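Local coordinates for protein alkaline phosphatase (Thermus thermophilus, PDB 7KWD) that probably hydrolyses phosphate monoesters as a homodimeric alkaline phosphatase that binds zinc and magnesium ions, at residues 144-149 / 228-233; 165-170 / 188-193; 174-179 / 252-257; 271-276 / 348-353. All coordinates share one frame; numbering follows the deposited sequence.

In the fold
Interaction 1 opens first, at 144-149, and interaction 2 follows at 165-170 on helix 162-172. Strand 176-178 then starts interaction 3 before 188-193 returns to the helix and closes the short loop of interaction 2, which is nested wholly inside interaction 1. The latter closes at 228-233, and interaction 3 closes last of these, on helix 247-259, crossing both. Interaction 4 lies in series after them, from 271-276 to 348-353. Together they tie the strand and its covering helices to the metal site: Tyr169 of interaction 2 reaches Val144 of interaction 1 and Tyr177 of interaction 3, while Val231 of interaction 1 receives a bond from Arg273 of interaction 4.

Interaction 1: 144-149 / 228-233; sequences VTHATP and DGHVPY. With MG (magnesium ion), chain D.
His146 and His230 meet as an edge-to-face pair, the rings standing almost perpendicular with planes at 87° and centroids 5.0 Å apart. The chain arrives at this pair through the buried Val144 and Thr145: Val144 O accepts from Tyr169 OH, and Thr145 OG1 is hydrogen-bonded to Glu162 OE2. His146 follows at the N-cap position of helix 147-153. Over one face of its imidazole, displaced toward the rim, comes CE1 of His230, 3.7 Å from His146 CD2. In the His230 ring ND1, next to CE1, accepts from Thr143 N, which helps to set the turn of the ring that brings CE1 over His146. His146 ND1 stands 4.0 Å from the magnesium ion, too far for a direct ligand, and reaches it through water 1, which lies at 2.9 Å from that nitrogen at the ring edge. The same water accepts a bond from Thr148 N. Thr148 OG1, lying anti to its own carbonyl carbon (chi1 -62°), binds the ion directly at 2.4 Å; three waters and Asp47 and Glu270 complete six ligands. Predicted to bind magnesium, His146 here acts through the water, as a second-shell residue. Pro149 continues the helix against Tyr169 of helix 162-172 and against Gln268 and Glu270 of strand 265-271, while His230 and Tyr233 lean on helix 273-280.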
loop_
_atom_site.group_PDB
_atom_site.type_symbol
_atom_site.label_atom_id
_atom_site.label_comp_id
_atom_site.label_asym_id
_atom_site.label_seq_id
_atom_site.Cartn_x
_atom_site.Cartn_y
_atom_site.Cartn_z
ATOM N N VAL A 144 -25.844 -11.344 1.175
ATOM C CA VAL A 144 -26.268 -10.347 2.139
ATOM C C VAL A 144 -25.931 -10.775 3.558
ATOM O O VAL A 144 -25.812 -9.924 4.454
ATOM C CB VAL A 144 -27.768 -10.084 1.924
ATOM C CG1 VAL A 144 -28.611 -11.288 2.437
ATOM C CG2 VAL A 144 -28.145 -8.802 2.613
ATOM N N THR A 145 -25.746 -12.079 3.766
ATOM C CA THR A 145 -25.405 -12.710 5.032
ATOM C C THR A 145 -23.883 -12.832 5.229
ATOM O O THR A 145 -23.422 -13.470 6.185
ATOM C CB THR A 145 -26.051 -14.114 5.054
ATOM O OG1 THR A 145 -25.687 -14.761 3.822
ATOM C CG2 THR A 145 -27.568 -14.078 5.117
ATOM N N HIS A 146 -23.093 -12.249 4.346
ATOM C CA HIS A 146 -21.647 -12.381 4.433
ATOM C C HIS A 146 -21.099 -11.620 5.642
ATOM O O HIS A 146 -21.814 -10.920 6.361
ATOM C CB HIS A 146 -21.022 -11.904 3.128
ATOM C CG HIS A 146 -19.758 -12.608 2.757
ATOM N ND1 HIS A 146 -18.567 -11.934 2.582
ATOM C CD2 HIS A 146 -19.503 -13.916 2.480
ATOM C CE1 HIS A 146 -17.626 -12.799 2.236
ATOM N NE2 HIS A 146 -18.166 -14.006 2.164
ATOM N N ALA A 147 -19.799 -11.812 5.881
ATOM C CA ALA A 147 -19.214 -11.443 7.167
ATOM C C ALA A 147 -19.326 -9.956 7.444
ATOM O O ALA A 147 -19.620 -9.552 8.573
ATOM C CB ALA A 147 -17.748 -11.844 7.210
ATOM N N THR A 148 -19.112 -9.112 6.432
ATOM C CA THR A 148 -18.991 -7.688 6.724
ATOM C C THR A 148 -20.318 -7.108 7.173
ATOM O O THR A 148 -20.368 -6.457 8.231
ATOM C CB THR A 148 -18.422 -6.960 5.505
ATOM O OG1 THR A 148 -17.111 -7.467 5.222
ATOM C CG2 THR A 148 -18.347 -5.485 5.797
ATOM N N PRO A 149 -21.417 -7.299 6.457
ATOM C CA PRO A 149 -22.716 -6.843 6.987
ATOM C C PRO A 149 -23.107 -7.574 8.243
ATOM O O PRO A 149 -23.605 -6.957 9.208
ATOM C CB PRO A 149 -23.699 -7.129 5.827
ATOM C CG PRO A 149 -22.991 -8.086 4.929
ATOM C CD PRO A 149 -21.507 -7.798 5.079
ATOM N N ASP A 228 -27.693 -16.195 -6.790
ATOM C CA ASP A 228 -27.633 -17.392 -5.958
ATOM C C ASP A 228 -26.607 -17.209 -4.852
ATOM O O ASP A 228 -26.886 -17.502 -3.680
ATOM C CB ASP A 228 -27.271 -18.641 -6.763
ATOM C CG ASP A 228 -27.452 -19.906 -5.937
ATOM O OD1 ASP A 228 -28.619 -20.247 -5.649
ATOM O OD2 ASP A 228 -26.440 -20.512 -5.534
ATOM N N GLY A 229 -25.389 -16.756 -5.230
ATOM C CA GLY A 229 -24.324 -16.407 -4.309
ATOM C C GLY A 229 -24.048 -14.910 -4.318
ATOM O O GLY A 229 -24.983 -14.107 -4.259
ATOM N N HIS A 230 -22.781 -14.510 -4.427
ATOM C CA HIS A 230 -22.478 -13.080 -4.467
ATOM C C HIS A 230 -23.049 -12.443 -5.729
ATOM O O HIS A 230 -23.227 -13.097 -6.759
ATOM C CB HIS A 230 -20.981 -12.839 -4.450
ATOM C CG HIS A 230 -20.284 -13.505 -3.319
ATOM N ND1 HIS A 230 -20.604 -13.249 -2.011
ATOM C CD2 HIS A 230 -19.270 -14.399 -3.294
ATOM C CE1 HIS A 230 -19.830 -13.975 -1.221
ATOM N NE2 HIS A 230 -19.003 -14.671 -1.976
ATOM N N VAL A 231 -23.363 -11.159 -5.634
ATOM C CA VAL A 231 -23.781 -10.407 -6.826
ATOM C C VAL A 231 -22.619 -10.367 -7.804
ATOM O O VAL A 231 -21.451 -10.289 -7.375
ATOM C CB VAL A 231 -24.230 -8.983 -6.449
ATOM C CG1 VAL A 231 -24.734 -8.234 -7.664
ATOM C CG2 VAL A 231 -25.295 -9.068 -5.378
ATOM N N PRO A 232 -22.865 -10.469 -9.110
ATOM C CA PRO A 232 -21.760 -10.422 -10.072
ATOM C C PRO A 232 -20.926 -9.144 -9.971
ATOM O O PRO A 232 -21.428 -8.054 -9.676
ATOM C CB PRO A 232 -22.471 -10.514 -11.434
ATOM C CG PRO A 232 -23.753 -11.279 -11.141
ATOM C CD PRO A 232 -24.149 -10.865 -9.733
ATOM N N TYR A 233 -19.641 -9.301 -10.294
ATOM C CA TYR A 233 -18.759 -8.156 -10.477
ATOM C C TYR A 233 -19.355 -7.119 -11.418
ATOM O O TYR A 233 -20.005 -7.458 -12.419
ATOM C CB TYR A 233 -17.431 -8.621 -11.039
ATOM C CG TYR A 233 -16.603 -9.484 -10.153
ATOM C CD1 TYR A 233 -15.903 -8.932 -9.086
ATOM C CD2 TYR A 233 -16.469 -10.857 -10.410
ATOM C CE1 TYR A 233 -15.084 -9.738 -8.271
ATOM C CE2 TYR A 233 -15.677 -11.658 -9.610
ATOM C CZ TYR A 233 -14.992 -11.092 -8.535
ATOM O OH TYR A 233 -14.195 -11.851 -7.714
HETATM MG MG MG D . -16.889 -8.350 3.032
HETATM O O HOH W 1 -18.827 -9.171 3.309
HETATM O O HOH W 2 -16.247 -10.047 3.757
HETATM O O HOH W 3 -16.222 -9.134 0.946
#

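Interaction 2: 165-170 / 188-193; sequences IAEQYL and ARRKDG
Ala166 and Arg190 mark the nearest approach of the two backbones, their CA atoms still 10.4 Å apart, with segment 165-170 of helix 162-172 on one side and on the other a type I turn closed by Gly193 N donating to Arg190 O. Long side chains therefore span the gap. Arg190 starts with CG anti to its carbonyl carbon and bends at chi3 (56°), which turns the guanidinium edge to two carboxylates. Asp192, two residues on, is gripped side-on: NE of Arg190 donates to Asp192 OD1 at 2.9 Å, and NH2 to Asp192 OD2 at 2.8 Å in a nearly straight bond that meets the oxygen from above the carboxylate plane. The same NH2 crosses to the helix and donates to Glu167 OE2 at 3.0 Å, a more bent bond (140°) met on the anti side but well out of the carboxylate plane. Glu167 gets there with an extended chain, its carboxylate turned 66° from the guanidinium. Beside this network the methyl of Ala166 lies at the guanidinium edge, 4.1 Å from Arg190 NH1. Glu167 OE2 and Asp192 OD2 are also 4.1 Å apart, a like-charge approach that the shared arginine would offset. A leucine in place of Arg190 would probably leave both carboxylates facing each other without their common counter-charge. Arg190 NH1 also donates to Glu163 O at the start of helix 162-172 and to Phe184 O in the loop after strand 176-178. Leu196, on helix 196-202, packs against both Ala166 and Arg190.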
loop_
_atom_site.group_PDB
_atom_site.type_symbol
_atom_site.label_atom_id
_atom_site.label_comp_id
_atom_site.label_asym_id
_atom_site.label_seq_id
_atom_site.Cartn_x
_atom_site.Cartn_y
_atom_site.Cartn_z
ATOM N N ILE A 165 -27.502 -17.580 9.607
ATOM C CA ILE A 165 -27.426 -16.121 9.675
ATOM C C ILE A 165 -28.665 -15.481 9.034
ATOM O O ILE A 165 -29.215 -14.513 9.553
ATOM C CB ILE A 165 -26.110 -15.653 9.016
ATOM C CG1 ILE A 165 -24.903 -16.068 9.883
ATOM C CG2 ILE A 165 -26.077 -14.127 8.850
ATOM C CD1 ILE A 165 -23.560 -15.923 9.157
ATOM N N ALA A 166 -29.142 -16.041 7.927
ATOM C CA ALA A 166 -30.356 -15.526 7.296
ATOM C C ALA A 166 -31.543 -15.591 8.243
ATOM O O ALA A 166 -32.393 -14.690 8.254
ATOM C CB ALA A 166 -30.646 -16.308 6.003
ATOM N N GLU A 167 -31.603 -16.640 9.070
ATOM C CA GLU A 167 -32.645 -16.705 10.079
ATOM C C GLU A 167 -32.428 -15.618 11.124
ATOM O O GLU A 167 -33.377 -14.969 11.586
ATOM C CB GLU A 167 -32.656 -18.091 10.759
ATOM C CG GLU A 167 -32.937 -19.316 9.879
ATOM C CD GLU A 167 -32.589 -20.623 10.609
ATOM O OE1 GLU A 167 -32.910 -20.729 11.796
ATOM O OE2 GLU A 167 -31.957 -21.518 10.027
ATOM N N GLN A 168 -31.175 -15.427 11.533
ATOM C CA GLN A 168 -30.866 -14.371 12.497
ATOM C C GLN A 168 -31.237 -12.993 11.954
ATOM O O GLN A 168 -31.655 -12.115 12.713
ATOM C CB GLN A 168 -29.388 -14.444 12.854
ATOM C CG GLN A 168 -29.012 -15.686 13.667
ATOM C CD GLN A 168 -27.524 -15.737 13.934
ATOM O OE1 GLN A 168 -26.765 -16.277 13.131
ATOM N NE2 GLN A 168 -27.100 -15.170 15.061
ATOM N N TYR A 169 -31.081 -12.784 10.637
ATOM C CA TYR A 169 -31.479 -11.517 10.022
ATOM C C TYR A 169 -32.975 -11.271 10.164
ATOM O O TYR A 169 -33.415 -10.140 10.459
ATOM C CB TYR A 169 -31.103 -11.526 8.541
ATOM C CG TYR A 169 -29.686 -11.162 8.222
ATOM C CD1 TYR A 169 -28.700 -11.097 9.213
ATOM C CD2 TYR A 169 -29.339 -10.829 6.933
ATOM C CE1 TYR A 169 -27.403 -10.729 8.887
ATOM C CE2 TYR A 169 -28.055 -10.467 6.600
ATOM C CZ TYR A 169 -27.086 -10.419 7.579
ATOM O OH TYR A 169 -25.800 -10.047 7.206
ATOM N N LEU A 170 -33.784 -12.316 9.936
ATOM C CA LEU A 170 -35.226 -12.182 10.124
ATOM C C LEU A 170 -35.554 -11.767 11.553
ATOM O O LEU A 170 -36.395 -10.896 11.775
ATOM C CB LEU A 170 -35.915 -13.502 9.775
ATOM C CG LEU A 170 -37.433 -13.589 9.955
ATOM C CD1 LEU A 170 -38.180 -12.564 9.083
ATOM C CD2 LEU A 170 -37.929 -15.018 9.649
ATOM N N ALA A 188 -35.907 -24.081 -2.151
ATOM C CA ALA A 188 -35.336 -25.057 -3.057
ATOM C C ALA A 188 -33.822 -25.143 -2.987
ATOM O O ALA A 188 -33.247 -25.938 -3.733
ATOM C CB ALA A 188 -35.743 -24.707 -4.497
ATOM N N ARG A 189 -33.169 -24.338 -2.140
ATOM C CA ARG A 189 -31.718 -24.343 -1.986
ATOM C C ARG A 189 -31.282 -24.610 -0.557
ATOM O O ARG A 189 -30.317 -25.339 -0.329
ATOM C CB ARG A 189 -31.131 -22.982 -2.432
ATOM C CG ARG A 189 -31.372 -22.640 -3.883
ATOM C CD ARG A 189 -30.411 -23.431 -4.784
ATOM N NE ARG A 189 -29.050 -22.907 -4.819
ATOM C CZ ARG A 189 -27.962 -23.595 -4.474
ATOM N NH1 ARG A 189 -28.037 -24.855 -4.069
ATOM N NH2 ARG A 189 -26.771 -23.028 -4.537
ATOM N N ARG A 190 -31.958 -23.994 0.404
ATOM C CA ARG A 190 -31.653 -24.214 1.803
ATOM C C ARG A 190 -31.654 -25.700 2.150
ATOM O O ARG A 190 -32.506 -26.471 1.698
ATOM C CB ARG A 190 -32.681 -23.474 2.659
ATOM C CG ARG A 190 -32.492 -21.945 2.691
ATOM C CD ARG A 190 -33.481 -21.278 3.670
ATOM N NE ARG A 190 -33.378 -21.835 5.019
ATOM C CZ ARG A 190 -32.675 -21.277 6.001
ATOM N NH1 ARG A 190 -31.995 -20.147 5.797
ATOM N NH2 ARG A 190 -32.650 -21.848 7.172
ATOM N N LYS A 191 -30.711 -26.091 3.000
ATOM C CA LYS A 191 -30.603 -27.493 3.385
ATOM C C LYS A 191 -31.829 -27.947 4.149
ATOM O O LYS A 191 -32.227 -29.111 4.031
ATOM C CB LYS A 191 -29.333 -27.720 4.208
ATOM C CG LYS A 191 -28.060 -27.325 3.464
ATOM C CD LYS A 191 -26.829 -27.586 4.339
ATOM C CE LYS A 191 -25.642 -26.769 3.881
ATOM N NZ LYS A 191 -24.836 -27.631 3.015
ATOM N N ASP A 192 -32.459 -27.052 4.896
ATOM C CA ASP A 192 -33.647 -27.393 5.649
ATOM C C ASP A 192 -34.932 -27.205 4.860
ATOM O O ASP A 192 -36.004 -27.403 5.426
ATOM C CB ASP A 192 -33.701 -26.571 6.959
ATOM C CG ASP A 192 -33.932 -25.061 6.727
ATOM O OD1 ASP A 192 -34.096 -24.617 5.575
ATOM O OD2 ASP A 192 -33.959 -24.311 7.724
ATOM N N GLY A 193 -34.854 -26.835 3.583
ATOM C CA GLY A 193 -36.036 -26.642 2.753
ATOM C C GLY A 193 -37.008 -25.553 3.176
ATOM O O GLY A 193 -38.091 -25.424 2.610
#

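Interaction 3: 174-179 / 252-257; sequences AEVYLG and QAALPR
Val176, Ala254 and Leu178 form the heart of this buried apolar contact, in which the methyl of Ala254 is received by two alternate residues of strand 176-178. Val176 CG1 lies 3.7 Å from Ala254 CB, the closest meeting of the pair of segments. That branch is set anti to the backbone N (chi1 175°), leaving CG2 for another neighbour: it passes 4.3 Å from Arg257 CB, one helical turn along from Ala254 CB. Leu178 comes to the same alanine methyl with CD1, at 4.1 Å. Strand 176-178 and the helix segment 252-257 run nearly antiparallel, at 172°, and the axes of these short pieces come within 9.3 Å. Arg257 turns its polar end back onto its own helix, NH1 donating at 2.8 Å to Ala253 O, which lies in the guanidinium plane, while NE reaches Ala219 O; its aliphatic root is what faces the strand. Tyr177, between the two inward residues, points the other way and stacks on Tyr169 of helix 162-172. Helices thus pack on both faces of the strand, in the manner of the alpha/beta alkaline phosphatase fold, with strands 135-140 and 222-225 pairing at its edges. Cohesion across the contact comes from packing of aliphatic groups, mostly methyls, and N-H groups of Arg257 are taken up by carbonyl oxygens away from the strand.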
loop_
_atom_site.group_PDB
_atom_site.type_symbol
_atom_site.label_atom_id
_atom_site.label_comp_id
_atom_site.label_asym_id
_atom_site.label_seq_id
_atom_site.Cartn_x
_atom_site.Cartn_y
_atom_site.Cartn_z
ATOM N N ALA A 174 -33.784 -5.852 10.546
ATOM C CA ALA A 174 -33.333 -4.593 9.949
ATOM C C ALA A 174 -34.318 -4.145 8.878
ATOM O O ALA A 174 -34.973 -4.969 8.222
ATOM C CB ALA A 174 -31.934 -4.726 9.345
ATOM N N GLU A 175 -34.400 -2.824 8.683
ATOM C CA GLU A 175 -35.398 -2.287 7.773
ATOM C C GLU A 175 -35.076 -2.593 6.322
ATOM O O GLU A 175 -35.998 -2.710 5.500
ATOM C CB GLU A 175 -35.543 -0.776 7.993
ATOM C CG GLU A 175 -36.452 -0.392 9.184
ATOM C CD GLU A 175 -35.795 -0.538 10.586
ATOM O OE1 GLU A 175 -34.613 -1.002 10.722
ATOM O OE2 GLU A 175 -36.488 -0.184 11.573
ATOM N N VAL A 176 -33.800 -2.717 5.982
ATOM C CA VAL A 176 -33.372 -2.971 4.611
ATOM C C VAL A 176 -32.231 -3.992 4.608
ATOM O O VAL A 176 -31.208 -3.791 5.264
ATOM C CB VAL A 176 -32.885 -1.692 3.885
ATOM C CG1 VAL A 176 -32.330 -2.041 2.490
ATOM C CG2 VAL A 176 -33.986 -0.655 3.788
ATOM N N TYR A 177 -32.373 -5.030 3.790
ATOM C CA TYR A 177 -31.336 -6.010 3.509
ATOM C C TYR A 177 -31.271 -6.184 1.997
ATOM O O TYR A 177 -32.247 -6.641 1.396
ATOM C CB TYR A 177 -31.659 -7.376 4.118
ATOM C CG TYR A 177 -31.731 -7.508 5.610
ATOM C CD1 TYR A 177 -30.573 -7.530 6.381
ATOM C CD2 TYR A 177 -32.946 -7.708 6.242
ATOM C CE1 TYR A 177 -30.635 -7.710 7.751
ATOM C CE2 TYR A 177 -33.025 -7.863 7.610
ATOM C CZ TYR A 177 -31.866 -7.877 8.361
ATOM O OH TYR A 177 -31.934 -8.046 9.718
ATOM N N LEU A 178 -30.126 -5.881 1.388
ATOM C CA LEU A 178 -29.968 -5.987 -0.054
ATOM C C LEU A 178 -28.617 -6.582 -0.378
ATOM O O LEU A 178 -27.595 -6.108 0.120
ATOM C CB LEU A 178 -30.074 -4.631 -0.738
ATOM C CG LEU A 178 -31.379 -3.880 -0.623
ATOM C CD1 LEU A 178 -31.196 -2.478 -1.133
ATOM C CD2 LEU A 178 -32.501 -4.604 -1.373
ATOM N N GLY A 179 -28.615 -7.600 -1.228
ATOM C CA GLY A 179 -27.376 -8.232 -1.654
ATOM C C GLY A 179 -27.659 -9.531 -2.389
ATOM O O GLY A 179 -28.740 -9.708 -2.965
ATOM N N GLN A 252 -29.684 3.310 -4.054
ATOM C CA GLN A 252 -30.788 4.220 -4.395
ATOM C C GLN A 252 -32.103 3.748 -3.785
ATOM O O GLN A 252 -32.937 4.578 -3.396
ATOM C CB GLN A 252 -30.945 4.341 -5.912
ATOM C CG GLN A 252 -29.786 5.018 -6.583
ATOM C CD GLN A 252 -29.919 5.084 -8.102
ATOM O OE1 GLN A 252 -29.906 4.051 -8.803
ATOM N NE2 GLN A 252 -29.976 6.312 -8.631
ATOM N N ALA A 253 -32.291 2.430 -3.661
ATOM C CA ALA A 253 -33.507 1.916 -3.044
ATOM C C ALA A 253 -33.458 2.017 -1.529
ATOM O O ALA A 253 -34.485 2.257 -0.886
ATOM C CB ALA A 253 -33.739 0.456 -3.465
ATOM N N ALA A 254 -32.284 1.826 -0.931
ATOM C CA ALA A 254 -32.224 1.761 0.523
ATOM C C ALA A 254 -32.248 3.145 1.153
ATOM O O ALA A 254 -32.893 3.353 2.185
ATOM C CB ALA A 254 -30.962 1.021 0.963
ATOM N N LEU A 255 -31.531 4.081 0.568
ATOM C CA LEU A 255 -31.285 5.349 1.242
ATOM C C LEU A 255 -32.571 6.095 1.531
ATOM O O LEU A 255 -32.793 6.475 2.691
ATOM C CB LEU A 255 -30.326 6.166 0.379
ATOM C CG LEU A 255 -29.520 7.300 0.979
ATOM C CD1 LEU A 255 -28.786 6.920 2.233
ATOM C CD2 LEU A 255 -28.536 7.741 -0.136
ATOM N N PRO A 256 -33.458 6.321 0.568
ATOM C CA PRO A 256 -34.708 7.019 0.898
ATOM C C PRO A 256 -35.559 6.310 1.933
ATOM O O PRO A 256 -36.238 6.995 2.706
ATOM C CB PRO A 256 -35.435 7.123 -0.452
ATOM C CG PRO A 256 -34.729 6.166 -1.387
ATOM C CD PRO A 256 -33.342 5.940 -0.854
ATOM N N ARG A 257 -35.544 4.968 1.995
ATOM C CA ARG A 257 -36.332 4.274 3.010
ATOM C C ARG A 257 -35.761 4.511 4.397
ATOM O O ARG A 257 -36.494 4.798 5.344
ATOM C CB ARG A 257 -36.361 2.777 2.725
ATOM C CG ARG A 257 -37.088 2.440 1.440
ATOM C CD ARG A 257 -36.947 0.957 1.072
ATOM N NE ARG A 257 -38.019 0.514 0.177
ATOM C CZ ARG A 257 -38.021 0.689 -1.141
ATOM N NH1 ARG A 257 -37.024 1.302 -1.760
ATOM N NH2 ARG A 257 -39.046 0.256 -1.852
#

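Interaction 4: 271-276 / 348-353; sequences AGRIDH and SFEHML. With ZN (zinc ion), chain F.
The guanidinium of Arg273 and the carboxylate of Glu350 lie nearly coplanar, 23° apart, and meet edge to edge. At another edge of the guanidinium lies the ring of His276, whose ND1 accepts from Arg273 NE at 2.9 Å in an almost straight bond, while Gly272 O sits over the centre of one imidazole face. The salt bridge is end-on and two-pronged: Arg273 NH2 gives a bond to Glu350 OE2 at 2.8 Å, and NH1 a longer one to Glu350 OE1 at 3.2 Å, both received on the syn side. Bends at chi2 and chi3 (67°) carry the arginine to this position. Glu350 meets it with a fully extended chain, CG anti to the backbone N (chi1 167°), from the first turn of helix 349-356. That turn is N-capped by Ser348, whose OG accepts from His351 N. NH1 of Arg273 also donates to Val231 O, and Tyr233 gives a cation-pi contact. A methionine instead of Arg273 is likely to leave Glu350 without its counter-charge and His276 ND1 without the donor that fixes its ring. Close by in sequence, Asp275 OD2 binds a zinc ion at 2.0 Å together with His279 and His433. With every guanidinium nitrogen employed, the arginine joins the helix carrying a zinc ligand to helix 349-356 through a two-pronged salt bridge, with His276 bracing it from its own helix.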
loop_
_atom_site.group_PDB
_atom_site.type_symbol
_atom_site.label_atom_id
_atom_site.label_comp_id
_atom_site.label_asym_id
_atom_site.label_seq_id
_atom_site.Cartn_x
_atom_site.Cartn_y
_atom_site.Cartn_z
ATOM N N ALA A 271 -18.836 -2.447 -0.756
ATOM C CA ALA A 271 -18.265 -2.837 -2.040
ATOM C C ALA A 271 -17.426 -4.058 -1.726
ATOM O O ALA A 271 -16.209 -3.995 -1.568
ATOM C CB ALA A 271 -17.445 -1.713 -2.651
ATOM N N GLY A 272 -18.123 -5.194 -1.587
ATOM C CA GLY A 272 -17.512 -6.366 -1.004
ATOM C C GLY A 272 -16.734 -7.235 -1.931
ATOM O O GLY A 272 -16.090 -8.195 -1.467
ATOM N N ARG A 273 -16.765 -6.972 -3.240
ATOM C CA ARG A 273 -16.104 -7.866 -4.183
ATOM C C ARG A 273 -14.822 -7.274 -4.749
ATOM O O ARG A 273 -14.141 -7.932 -5.555
ATOM C CB ARG A 273 -17.068 -8.258 -5.311
ATOM C CG ARG A 273 -18.399 -8.846 -4.760
ATOM C CD ARG A 273 -19.052 -9.907 -5.657
ATOM N NE ARG A 273 -18.220 -11.112 -5.694
ATOM C CZ ARG A 273 -18.243 -12.002 -6.676
ATOM N NH1 ARG A 273 -19.065 -11.850 -7.710
ATOM N NH2 ARG A 273 -17.431 -13.040 -6.609
ATOM N N ILE A 274 -14.446 -6.071 -4.311
ATOM C CA ILE A 274 -13.072 -5.624 -4.506
ATOM C C ILE A 274 -12.121 -6.680 -3.970
ATOM O O ILE A 274 -11.188 -7.103 -4.658
ATOM C CB ILE A 274 -12.842 -4.265 -3.825
ATOM C CG1 ILE A 274 -13.694 -3.177 -4.496
ATOM C CG2 ILE A 274 -11.356 -3.929 -3.804
ATOM C CD1 ILE A 274 -13.766 -1.876 -3.668
ATOM N N ASP A 275 -12.362 -7.122 -2.724
ATOM C CA ASP A 275 -11.612 -8.217 -2.116
ATOM C C ASP A 275 -11.570 -9.433 -3.032
ATOM O O ASP A 275 -10.498 -9.947 -3.345
ATOM C CB ASP A 275 -12.251 -8.560 -0.762
ATOM C CG ASP A 275 -11.525 -9.633 -0.019
ATOM O OD1 ASP A 275 -10.324 -9.417 0.302
ATOM O OD2 ASP A 275 -12.163 -10.676 0.273
ATOM N N HIS A 276 -12.731 -9.859 -3.527
ATOM C CA HIS A 276 -12.800 -11.083 -4.315
ATOM C C HIS A 276 -11.983 -10.965 -5.589
ATOM O O HIS A 276 -11.252 -11.887 -5.958
ATOM C CB HIS A 276 -14.253 -11.408 -4.658
ATOM C CG HIS A 276 -15.095 -11.649 -3.450
ATOM N ND1 HIS A 276 -16.454 -11.800 -3.513
ATOM C CD2 HIS A 276 -14.769 -11.734 -2.141
ATOM C CE1 HIS A 276 -16.940 -11.988 -2.299
ATOM N NE2 HIS A 276 -15.938 -11.952 -1.446
ATOM N N SER A 348 -14.759 -10.858 -15.971
ATOM C CA SER A 348 -13.858 -11.304 -14.922
ATOM C C SER A 348 -13.388 -12.737 -15.164
ATOM O O SER A 348 -13.986 -13.492 -15.921
ATOM C CB SER A 348 -14.580 -11.254 -13.578
ATOM O OG SER A 348 -15.671 -12.182 -13.576
ATOM N N PHE A 349 -12.317 -13.120 -14.463
ATOM C CA PHE A 349 -11.892 -14.517 -14.431
ATOM C C PHE A 349 -13.025 -15.439 -13.978
ATOM O O PHE A 349 -13.096 -16.592 -14.406
ATOM C CB PHE A 349 -10.698 -14.670 -13.486
ATOM C CG PHE A 349 -9.379 -14.159 -14.037
ATOM C CD1 PHE A 349 -9.162 -14.042 -15.398
ATOM C CD2 PHE A 349 -8.342 -13.822 -13.174
ATOM C CE1 PHE A 349 -7.943 -13.602 -15.878
ATOM C CE2 PHE A 349 -7.137 -13.374 -13.652
ATOM C CZ PHE A 349 -6.933 -13.274 -15.008
ATOM N N GLU A 350 -13.884 -14.961 -13.079
ATOM C CA GLU A 350 -14.974 -15.775 -12.546
ATOM C C GLU A 350 -15.973 -16.107 -13.629
ATOM O O GLU A 350 -16.481 -17.234 -13.705
ATOM C CB GLU A 350 -15.654 -15.027 -11.397
ATOM C CG GLU A 350 -16.995 -15.594 -10.944
ATOM C CD GLU A 350 -17.597 -14.795 -9.781
ATOM O OE1 GLU A 350 -18.518 -13.981 -10.020
ATOM O OE2 GLU A 350 -17.139 -14.971 -8.631
ATOM N N HIS A 351 -16.265 -15.128 -14.476
ATOM C CA HIS A 351 -17.200 -15.351 -15.572
ATOM C C HIS A 351 -16.563 -16.201 -16.654
ATOM O O HIS A 351 -17.170 -17.165 -17.131
ATOM C CB HIS A 351 -17.643 -14.012 -16.098
ATOM C CG HIS A 351 -18.634 -14.085 -17.200
ATOM N ND1 HIS A 351 -19.988 -14.140 -16.973
ATOM C CD2 HIS A 351 -18.468 -14.074 -18.542
ATOM C CE1 HIS A 351 -20.616 -14.151 -18.131
ATOM N NE2 HIS A 351 -19.718 -14.107 -19.098
ATOM N N MET A 352 -15.313 -15.898 -17.008
ATOM C CA MET A 352 -14.566 -16.760 -17.912
ATOM C C MET A 352 -14.625 -18.209 -17.451
ATOM O O MET A 352 -14.990 -19.097 -18.222
ATOM C CB MET A 352 -13.117 -16.278 -18.021
ATOM C CG MET A 352 -12.995 -14.915 -18.753
ATOM S SD MET A 352 -11.357 -14.112 -18.653
ATOM C CE MET A 352 -10.372 -15.418 -19.514
ATOM N N LEU A 353 -14.285 -18.469 -16.186
ATOM C CA LEU A 353 -14.309 -19.841 -15.691
ATOM C C LEU A 353 -15.701 -20.444 -15.856
ATOM O O LEU A 353 -15.854 -21.605 -16.246
ATOM C CB LEU A 353 -13.888 -19.872 -14.234
ATOM C CG LEU A 353 -12.494 -20.336 -13.840
ATOM C CD1 LEU A 353 -11.540 -20.483 -15.003
ATOM C CD2 LEU A 353 -11.876 -19.392 -12.785
HETATM ZN ZN ZN F . -10.914 -11.834 1.302
#